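PDB 3BYQ: uncharacterized protein DUF1185 from Bordetella bronchiseptica RB50, which is of unestablished biochemical function but adopts a variant of the Bacillus chorismate mutase fold and probably takes part in amino-acid metabolism. Local coordinates for the interface of chains A and B and the interface of chains A and C. Residues are numbered along the deposited sequence; one frame, centred on the assembly and turned at random. Chains: chain A/B/C, Uncharacterized protein DUF1185.

Contacts 1 and 2 both belong to the two-fold interface of chains A and B, with centres of their C-alpha atoms about 28 Å apart; contact 3 lies in the separate two-fold interface of chains A and C, about 14 Å from contact 1 and 40 Å from contact 2. A:Arg173 serves contact 1 and B:Arg173 contact 2; by symmetry each chain's arginine does both jobs, linking contact 1 to the twin of contact 2. Strand 7-17 supplies residues on both sides of contact 3. Chain A thus joins two neighbours through different surfaces, consistent with the deposited assembly of six copies; the structure alone does not show whether this is the biological form.

Contact 1: the interface of chains A and B. Residues chain A 131, 146-148, 173; chain B 92, 121.
The hydroxyl OG of A:Ser148 donates to the backbone carbonyl O of B:Lys121 at 2.7 Å and also meets water 1. With OG anti to its own carbonyl carbon (chi1 -54°), the short serine side chain brings its hydroxyl to strand 119-123, tilted 17° from the plane of that carbonyl. Water 1 lies 3.0 Å from the backbone O of A:Asn147 and 3.2 Å from NZ, the terminal amino group of B:Lys121. Lysine suits this place because its long chain stays extended up to CE and bends at chi4 (-64°), turning NZ toward the water and the start of strand 147-151. A:Arg173 crosses the lysine at about a right angle; its NH1 donates to the carbonyl O of A:Phe146 at 2.9 Å, on a lone pair, steadying the backbone beside the lysine tip. The bent chain of B:Met92, a selenomethionine, crosses A:Asn147 at about a right angle and brings its terminal methyl CE to 3.9 Å from the amide oxygen OD1. That OD1 accepts the backbone N of A:Ser148 at 2.9 Å, tying the amide back onto its own strand. The site joins strand 147-151 to strand 119-123, probably helping to hold the A/B pair together, if the deposited pair is the biological one.

Contact 2: the interface of chains A and B. Residues chain A 48, 50-51, 93, 96-97; chain B 173, 175-178.
A salt bridge joins the carboxylate of A:Glu93 to the guanidinium of B:Arg173. The arginine grips side-on, NE donating to OE1 at 2.7 Å and NH2 to OE2 at 2.9 Å, with both acceptors near the guanidinium plane. The carboxylate plane is turned 40° from it, and NE therefore meets OE1 from above the carboxylate, while NH2 reaches OE2 on the syn side but tilted. OE2 also accepts the backbone N of B:Arg177 at 2.9 Å, from the opposite face to NH2. Glutamate suits the place because its bent chain (chi2 70°) presents both oxygens to donors from the arginine and the backbone of the same loop.

Water 2 bridges OE1 to the backbone N of B:His175, and water 3 joins the backbone O of A:Pro48 and N of A:Leu50 to the carbonyl of B:Arg177.

Apolar groups surround the charges. The guanidinium of B:Arg177, held by NH1 donating to the carbonyl O of B:His175, receives CD1 of A:Leu50 over one face, toward the rim. A:Ala96, small enough to sit close, sets CB over a face of B:Arg173. B:Leu178 divides its methyls: CD1 meets CB of A:Ala96 at 3.5 Å, CD2 meets CB of A:Leu50 at 3.7 Å. SE of A:Met51, a selenomethionine, meets CA of B:Leu178 at 3.8 Å. Loop 173-178 of chain B thus lies against helix 93-96, the loop with A:Pro48 and A:Leu50, and the first residue of helix 51-72.

Contact 3: the interface of chains A and C. Residues chain A 16-21; chain C 7-9.
The imidazole of A:His19 and the aliphatic stem of C:Arg8 cross at about a right angle where two strands 7-17 meet in an antiparallel beta bridge, A:Thr17 pairing with C:Lys9, in this variant of the Bacillus chorismate mutase fold. CG of C:Arg8 lies over one face of the imidazole, 3.8 Å above its plane and toward the rim, so the arginine's methylene groups, rather than its charge, cover the ring. The guanidinium plane stands 67° from the ring plane. The histidine's CG sits between backbone N and carbonyl carbon (chi1 68°), swinging the ring across to C:Arg8, and a bond from the backbone N of A:Asn21 to ND1, 2.8 Å long and near the ring plane, fixes its rotation.

A:Tyr18 lies side by side with C:Ile7, both pointing the same way, and ring atom CE2 touches the CG2 methyl of the isoleucine at 3.9 Å. The methyl rests at the rim of the ring, by CE2 and CD2, a small apolar contact. The backbone N of A:Tyr18 donates to the carbonyl O of C:Arg8 at 2.9 Å, and the carbonyl carbon of C:Arg8 lies at the edge of the tyrosine ring, in its plane.

The long basic side chains complete the contact through two linked waters. C:Arg8, bent at chi3 (62°), directs NH1 to water 4, which also meets the backbone O of A:His19 at 2.7 Å. C:Lys9 reaches water 5 with NZ, and the hydroxyl OG1 of A:Thr17 meets the same water at 2.8 Å.

Contact 1: the interface of chains A and B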
loop_
_atom_site.group_PDB
_atom_site.type_symbol
_atom_site.label_atom_id
_atom_site.label_comp_id
_atom_site.label_asym_id
_atom_site.label_seq_id
_atom_site.Cartn_x
_atom_site.Cartn_y
_atom_site.Cartn_z
HETATM N N MSE A 131 1.929 -10.311 7.565
HETATM C CA MSE A 131 2.760 -10.659 8.725
HETATM C C MSE A 131 2.391 -12.064 9.103
HETATM O O MSE A 131 1.199 -12.386 9.259
HETATM C CB MSE A 131 2.507 -9.785 9.969
HETATM C CG MSE A 131 2.805 -8.306 9.802
HETATM SE SE MSE A 131 4.611 -7.990 9.280
HETATM C CE MSE A 131 5.554 -8.592 10.875
ATOM N N PHE A 146 7.723 -15.948 20.518
ATOM C CA PHE A 146 6.661 -15.374 19.688
ATOM C C PHE A 146 7.292 -14.324 18.827
ATOM O O PHE A 146 8.019 -13.472 19.326
ATOM C CB PHE A 146 5.508 -14.737 20.487
ATOM C CG PHE A 146 4.791 -15.688 21.395
ATOM C CD1 PHE A 146 4.200 -16.801 20.872
ATOM C CD2 PHE A 146 4.677 -15.433 22.749
ATOM C CE1 PHE A 146 3.532 -17.687 21.698
ATOM C CE2 PHE A 146 4.016 -16.305 23.572
ATOM C CZ PHE A 146 3.451 -17.427 23.041
ATOM N N ASN A 147 7.020 -14.385 17.536
ATOM C CA ASN A 147 7.611 -13.426 16.613
ATOM C C ASN A 147 6.854 -13.400 15.315
ATOM O O ASN A 147 5.878 -14.094 15.165
ATOM C CB ASN A 147 9.077 -13.846 16.392
ATOM C CG ASN A 147 10.024 -12.689 16.131
ATOM O OD1 ASN A 147 9.641 -11.618 15.738
ATOM N ND2 ASN A 147 11.301 -12.931 16.408
ATOM N N SER A 148 7.336 -12.613 14.360
ATOM C CA SER A 148 6.683 -12.503 13.062
ATOM C C SER A 148 7.677 -12.200 11.958
ATOM O O SER A 148 8.737 -11.586 12.174
ATOM C CB SER A 148 5.723 -11.305 13.049
ATOM O OG SER A 148 4.802 -11.352 14.103
ATOM N N ARG A 173 13.134 -13.837 20.157
ATOM C CA ARG A 173 13.207 -12.430 19.741
ATOM C C ARG A 173 14.568 -11.908 20.226
ATOM O O ARG A 173 15.027 -12.297 21.308
ATOM C CB ARG A 173 12.109 -11.601 20.375
ATOM C CG ARG A 173 10.677 -11.935 19.931
ATOM C CD ARG A 173 9.641 -10.936 20.490
ATOM N NE ARG A 173 9.667 -10.965 21.940
ATOM C CZ ARG A 173 9.102 -11.902 22.688
ATOM N NH1 ARG A 173 8.456 -12.911 22.151
ATOM N NH2 ARG A 173 9.226 -11.842 23.995
HETATM N N MSE B 92 9.772 -4.378 18.812
HETATM C CA MSE B 92 8.844 -5.493 18.813
HETATM C C MSE B 92 8.451 -5.877 20.223
HETATM O O MSE B 92 7.312 -6.276 20.475
HETATM C CB MSE B 92 9.463 -6.726 18.099
HETATM C CG MSE B 92 8.455 -7.814 17.817
HETATM SE SE MSE B 92 7.266 -7.293 16.391
HETATM C CE MSE B 92 8.240 -8.033 14.908
ATOM N N LYS B 121 1.900 -9.680 15.425
ATOM C CA LYS B 121 2.391 -8.338 15.749
ATOM C C LYS B 121 3.440 -7.898 14.767
ATOM O O LYS B 121 4.050 -8.709 14.061
ATOM C CB LYS B 121 2.956 -8.293 17.169
ATOM C CG LYS B 121 4.118 -9.226 17.442
ATOM C CD LYS B 121 4.667 -9.123 18.869
ATOM C CE LYS B 121 5.826 -10.053 19.091
ATOM N NZ LYS B 121 5.392 -11.457 18.961
HETATM O O HOH W 1 3.651 -12.628 16.571
#

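Contact 2: the interface of chains A and B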
loop_
_atom_site.group_PDB
_atom_site.type_symbol
_atom_site.label_atom_id
_atom_site.label_comp_id
_atom_site.label_asym_id
_atom_site.label_seq_id
_atom_site.Cartn_x
_atom_site.Cartn_y
_atom_site.Cartn_z
ATOM N N PRO A 48 -17.368 -28.296 -4.079
ATOM C CA PRO A 48 -17.704 -28.848 -2.759
ATOM C C PRO A 48 -16.626 -29.738 -2.136
ATOM O O PRO A 48 -16.502 -29.780 -0.917
ATOM C CB PRO A 48 -18.973 -29.649 -3.021
ATOM C CG PRO A 48 -19.405 -29.311 -4.366
ATOM C CD PRO A 48 -18.321 -28.725 -5.121
ATOM N N LEU A 50 -12.824 -30.308 -1.714
ATOM C CA LEU A 50 -11.430 -29.796 -1.751
ATOM C C LEU A 50 -10.433 -30.776 -1.111
ATOM O O LEU A 50 -9.237 -30.484 -0.987
ATOM C CB LEU A 50 -11.368 -28.445 -1.053
ATOM C CG LEU A 50 -12.102 -27.293 -1.755
ATOM C CD1 LEU A 50 -12.079 -26.034 -0.874
ATOM C CD2 LEU A 50 -11.468 -27.008 -3.128
HETATM N N MSE A 51 -10.931 -31.965 -0.789
HETATM C CA MSE A 51 -10.117 -33.005 -0.097
HETATM C C MSE A 51 -8.940 -33.525 -0.935
HETATM O O MSE A 51 -7.820 -33.613 -0.431
HETATM C CB MSE A 51 -10.978 -34.140 0.492
HETATM C CG MSE A 51 -12.060 -33.638 1.469
HETATM SE SE MSE A 51 -11.436 -32.615 2.980
HETATM C CE MSE A 51 -10.758 -34.041 4.082
ATOM N N GLU A 93 -11.459 -20.855 1.624
ATOM C CA GLU A 93 -11.313 -22.305 1.822
ATOM C C GLU A 93 -10.144 -22.871 1.015
ATOM O O GLU A 93 -9.565 -23.892 1.380
ATOM C CB GLU A 93 -12.584 -23.071 1.465
ATOM C CG GLU A 93 -12.726 -24.350 2.273
ATOM C CD GLU A 93 -13.029 -24.129 3.752
ATOM O OE1 GLU A 93 -13.295 -22.989 4.156
ATOM O OE2 GLU A 93 -13.058 -25.120 4.530
ATOM N N ALA A 96 -7.370 -22.453 3.269
ATOM C CA ALA A 96 -7.570 -23.254 4.503
ATOM C C ALA A 96 -7.016 -24.668 4.386
ATOM O O ALA A 96 -6.719 -25.325 5.363
ATOM C CB ALA A 96 -9.048 -23.274 4.928
ATOM N N VAL A 97 -6.923 -25.156 3.164
ATOM C CA VAL A 97 -6.336 -26.483 2.936
ATOM C C VAL A 97 -4.881 -26.614 3.467
ATOM O O VAL A 97 -4.386 -27.722 3.793
ATOM C CB VAL A 97 -6.367 -26.890 1.460
ATOM C CG1 VAL A 97 -7.796 -26.960 0.923
ATOM C CG2 VAL A 97 -5.594 -25.881 0.627
ATOM N N ARG B 173 -15.800 -20.770 9.446
ATOM C CA ARG B 173 -15.716 -20.141 8.121
ATOM C C ARG B 173 -17.058 -20.420 7.427
ATOM O O ARG B 173 -17.631 -21.503 7.605
ATOM C CB ARG B 173 -14.600 -20.738 7.288
ATOM C CG ARG B 173 -13.174 -20.478 7.795
ATOM C CD ARG B 173 -12.099 -20.970 6.803
ATOM N NE ARG B 173 -12.238 -22.399 6.600
ATOM C CZ ARG B 173 -11.816 -23.327 7.448
ATOM N NH1 ARG B 173 -11.224 -23.008 8.575
ATOM N NH2 ARG B 173 -12.033 -24.594 7.173
ATOM N N HIS B 175 -18.046 -21.341 4.492
ATOM C CA HIS B 175 -18.116 -22.566 3.687
ATOM C C HIS B 175 -17.095 -23.614 4.135
ATOM O O HIS B 175 -16.566 -24.328 3.304
ATOM C CB HIS B 175 -17.951 -22.279 2.182
ATOM C CG HIS B 175 -18.869 -21.215 1.670
ATOM N ND1 HIS B 175 -20.226 -21.200 1.926
ATOM C CD2 HIS B 175 -18.625 -20.152 0.870
ATOM C CE1 HIS B 175 -20.767 -20.156 1.324
ATOM N NE2 HIS B 175 -19.818 -19.500 0.685
ATOM N N ALA B 176 -16.856 -23.694 5.454
ATOM C CA ALA B 176 -15.957 -24.676 6.065
ATOM C C ALA B 176 -16.333 -26.066 5.585
ATOM O O ALA B 176 -17.497 -26.513 5.713
ATOM C CB ALA B 176 -16.023 -24.607 7.627
ATOM N N ARG B 177 -15.351 -26.778 5.038
ATOM C CA ARG B 177 -15.620 -28.114 4.481
ATOM C C ARG B 177 -14.405 -28.985 4.321
ATOM O O ARG B 177 -14.361 -29.820 3.434
ATOM C CB ARG B 177 -16.338 -27.996 3.112
ATOM C CG ARG B 177 -15.605 -27.233 2.006
ATOM C CD ARG B 177 -16.602 -26.883 0.894
ATOM N NE ARG B 177 -15.990 -26.308 -0.328
ATOM C CZ ARG B 177 -15.715 -25.035 -0.513
ATOM N NH1 ARG B 177 -15.893 -24.143 0.438
ATOM N NH2 ARG B 177 -15.231 -24.645 -1.670
ATOM N N LEU B 178 -13.475 -28.838 5.249
ATOM C CA LEU B 178 -12.197 -29.555 5.173
ATOM C C LEU B 178 -11.999 -30.607 6.248
ATOM O O LEU B 178 -10.889 -31.071 6.507
ATOM C CB LEU B 178 -11.047 -28.541 5.159
ATOM C CG LEU B 178 -10.949 -27.586 3.956
ATOM C CD1 LEU B 178 -9.799 -26.626 4.206
ATOM C CD2 LEU B 178 -10.838 -28.341 2.647
HETATM O O HOH W 2 -15.238 -20.883 3.862
HETATM O O HOH W 3 -14.303 -30.406 0.738
#

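Contact 3: the interface of chains A and C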
loop_
_atom_site.group_PDB
_atom_site.type_symbol
_atom_site.label_atom_id
_atom_site.label_comp_id
_atom_site.label_asym_id
_atom_site.label_seq_id
_atom_site.Cartn_x
_atom_site.Cartn_y
_atom_site.Cartn_z
ATOM N N THR A 16 17.942 -11.963 8.745
ATOM C CA THR A 16 18.869 -12.031 9.885
ATOM C C THR A 16 18.772 -10.728 10.649
ATOM O O THR A 16 19.032 -9.679 10.106
ATOM C CB THR A 16 20.329 -12.240 9.390
ATOM O OG1 THR A 16 20.365 -13.404 8.546
ATOM C CG2 THR A 16 21.313 -12.365 10.536
ATOM N N THR A 17 18.401 -10.818 11.919
ATOM C CA THR A 17 18.294 -9.666 12.822
ATOM C C THR A 17 19.418 -9.721 13.848
ATOM O O THR A 17 19.523 -10.670 14.636
ATOM C CB THR A 17 16.931 -9.631 13.533
ATOM O OG1 THR A 17 15.891 -9.653 12.553
ATOM C CG2 THR A 17 16.762 -8.391 14.357
ATOM N N TYR A 18 20.229 -8.673 13.855
ATOM C CA TYR A 18 21.361 -8.555 14.780
ATOM C C TYR A 18 20.978 -7.877 16.072
ATOM O O TYR A 18 21.494 -8.215 17.130
ATOM C CB TYR A 18 22.514 -7.790 14.146
ATOM C CG TYR A 18 23.058 -8.489 12.946
ATOM C CD1 TYR A 18 23.962 -9.541 13.095
ATOM C CD2 TYR A 18 22.643 -8.153 11.669
ATOM C CE1 TYR A 18 24.449 -10.214 12.009
ATOM C CE2 TYR A 18 23.139 -8.829 10.563
ATOM C CZ TYR A 18 24.042 -9.858 10.750
ATOM O OH TYR A 18 24.559 -10.540 9.669
ATOM N N HIS A 19 20.080 -6.906 15.959
ATOM C CA HIS A 19 19.578 -6.164 17.099
ATOM C C HIS A 19 18.306 -5.415 16.725
ATOM O O HIS A 19 17.878 -5.430 15.568
ATOM C CB HIS A 19 20.614 -5.168 17.635
ATOM C CG HIS A 19 20.899 -4.028 16.705
ATOM N ND1 HIS A 19 20.115 -2.892 16.664
ATOM C CD2 HIS A 19 21.880 -3.840 15.790
ATOM C CE1 HIS A 19 20.586 -2.064 15.753
ATOM N NE2 HIS A 19 21.664 -2.606 15.216
ATOM N N GLU A 20 17.704 -4.806 17.749
ATOM C CA GLU A 20 16.597 -3.863 17.564
ATOM C C GLU A 20 16.811 -2.714 18.534
ATOM O O GLU A 20 15.941 -2.365 19.340
ATOM C CB GLU A 20 15.197 -4.468 17.702
ATOM C CG GLU A 20 14.194 -3.554 17.055
ATOM C CD GLU A 20 12.739 -4.026 17.131
ATOM O OE1 GLU A 20 12.427 -5.056 17.782
ATOM O OE2 GLU A 20 11.919 -3.364 16.515
ATOM N N ASN A 21 18.029 -2.188 18.456
ATOM C CA ASN A 21 18.519 -1.031 19.196
ATOM C C ASN A 21 18.783 -1.229 20.662
ATOM O O ASN A 21 19.038 -0.282 21.392
ATOM C CB ASN A 21 17.663 0.217 18.915
ATOM C CG ASN A 21 17.572 0.507 17.426
ATOM O OD1 ASN A 21 16.489 0.572 16.838
ATOM N ND2 ASN A 21 18.713 0.611 16.804
ATOM N N ILE C 7 24.919 -2.403 11.173
ATOM C CA ILE C 7 23.821 -3.202 10.569
ATOM C C ILE C 7 22.806 -3.706 11.612
ATOM O O ILE C 7 23.166 -4.395 12.577
ATOM C CB ILE C 7 24.398 -4.425 9.802
ATOM C CG1 ILE C 7 25.445 -3.999 8.771
ATOM C CG2 ILE C 7 23.266 -5.252 9.112
ATOM C CD1 ILE C 7 26.194 -5.162 8.155
ATOM N N ARG C 8 21.535 -3.392 11.385
ATOM C CA ARG C 8 20.457 -3.847 12.238
ATOM C C ARG C 8 19.968 -5.222 11.786
ATOM O O ARG C 8 19.785 -6.141 12.563
ATOM C CB ARG C 8 19.297 -2.842 12.229
ATOM C CG ARG C 8 18.167 -3.324 13.108
ATOM C CD ARG C 8 17.127 -2.279 13.427
ATOM N NE ARG C 8 16.408 -1.752 12.284
ATOM C CZ ARG C 8 15.263 -2.225 11.813
ATOM N NH1 ARG C 8 14.726 -3.297 12.322
ATOM N NH2 ARG C 8 14.690 -1.634 10.774
ATOM N N LYS C 9 19.720 -5.305 10.488
ATOM C CA LYS C 9 19.223 -6.543 9.878
ATOM C C LYS C 9 19.559 -6.626 8.431
ATOM O O LYS C 9 19.915 -5.638 7.805
ATOM C CB LYS C 9 17.709 -6.699 10.102
ATOM C CG LYS C 9 16.882 -5.694 9.421
ATOM C CD LYS C 9 15.434 -5.754 9.906
ATOM C CE LYS C 9 14.706 -6.995 9.504
ATOM N NZ LYS C 9 13.321 -6.989 10.171
HETATM O O HOH W 4 15.497 -5.339 14.297
HETATM O O HOH W 5 14.194 -7.431 12.577
#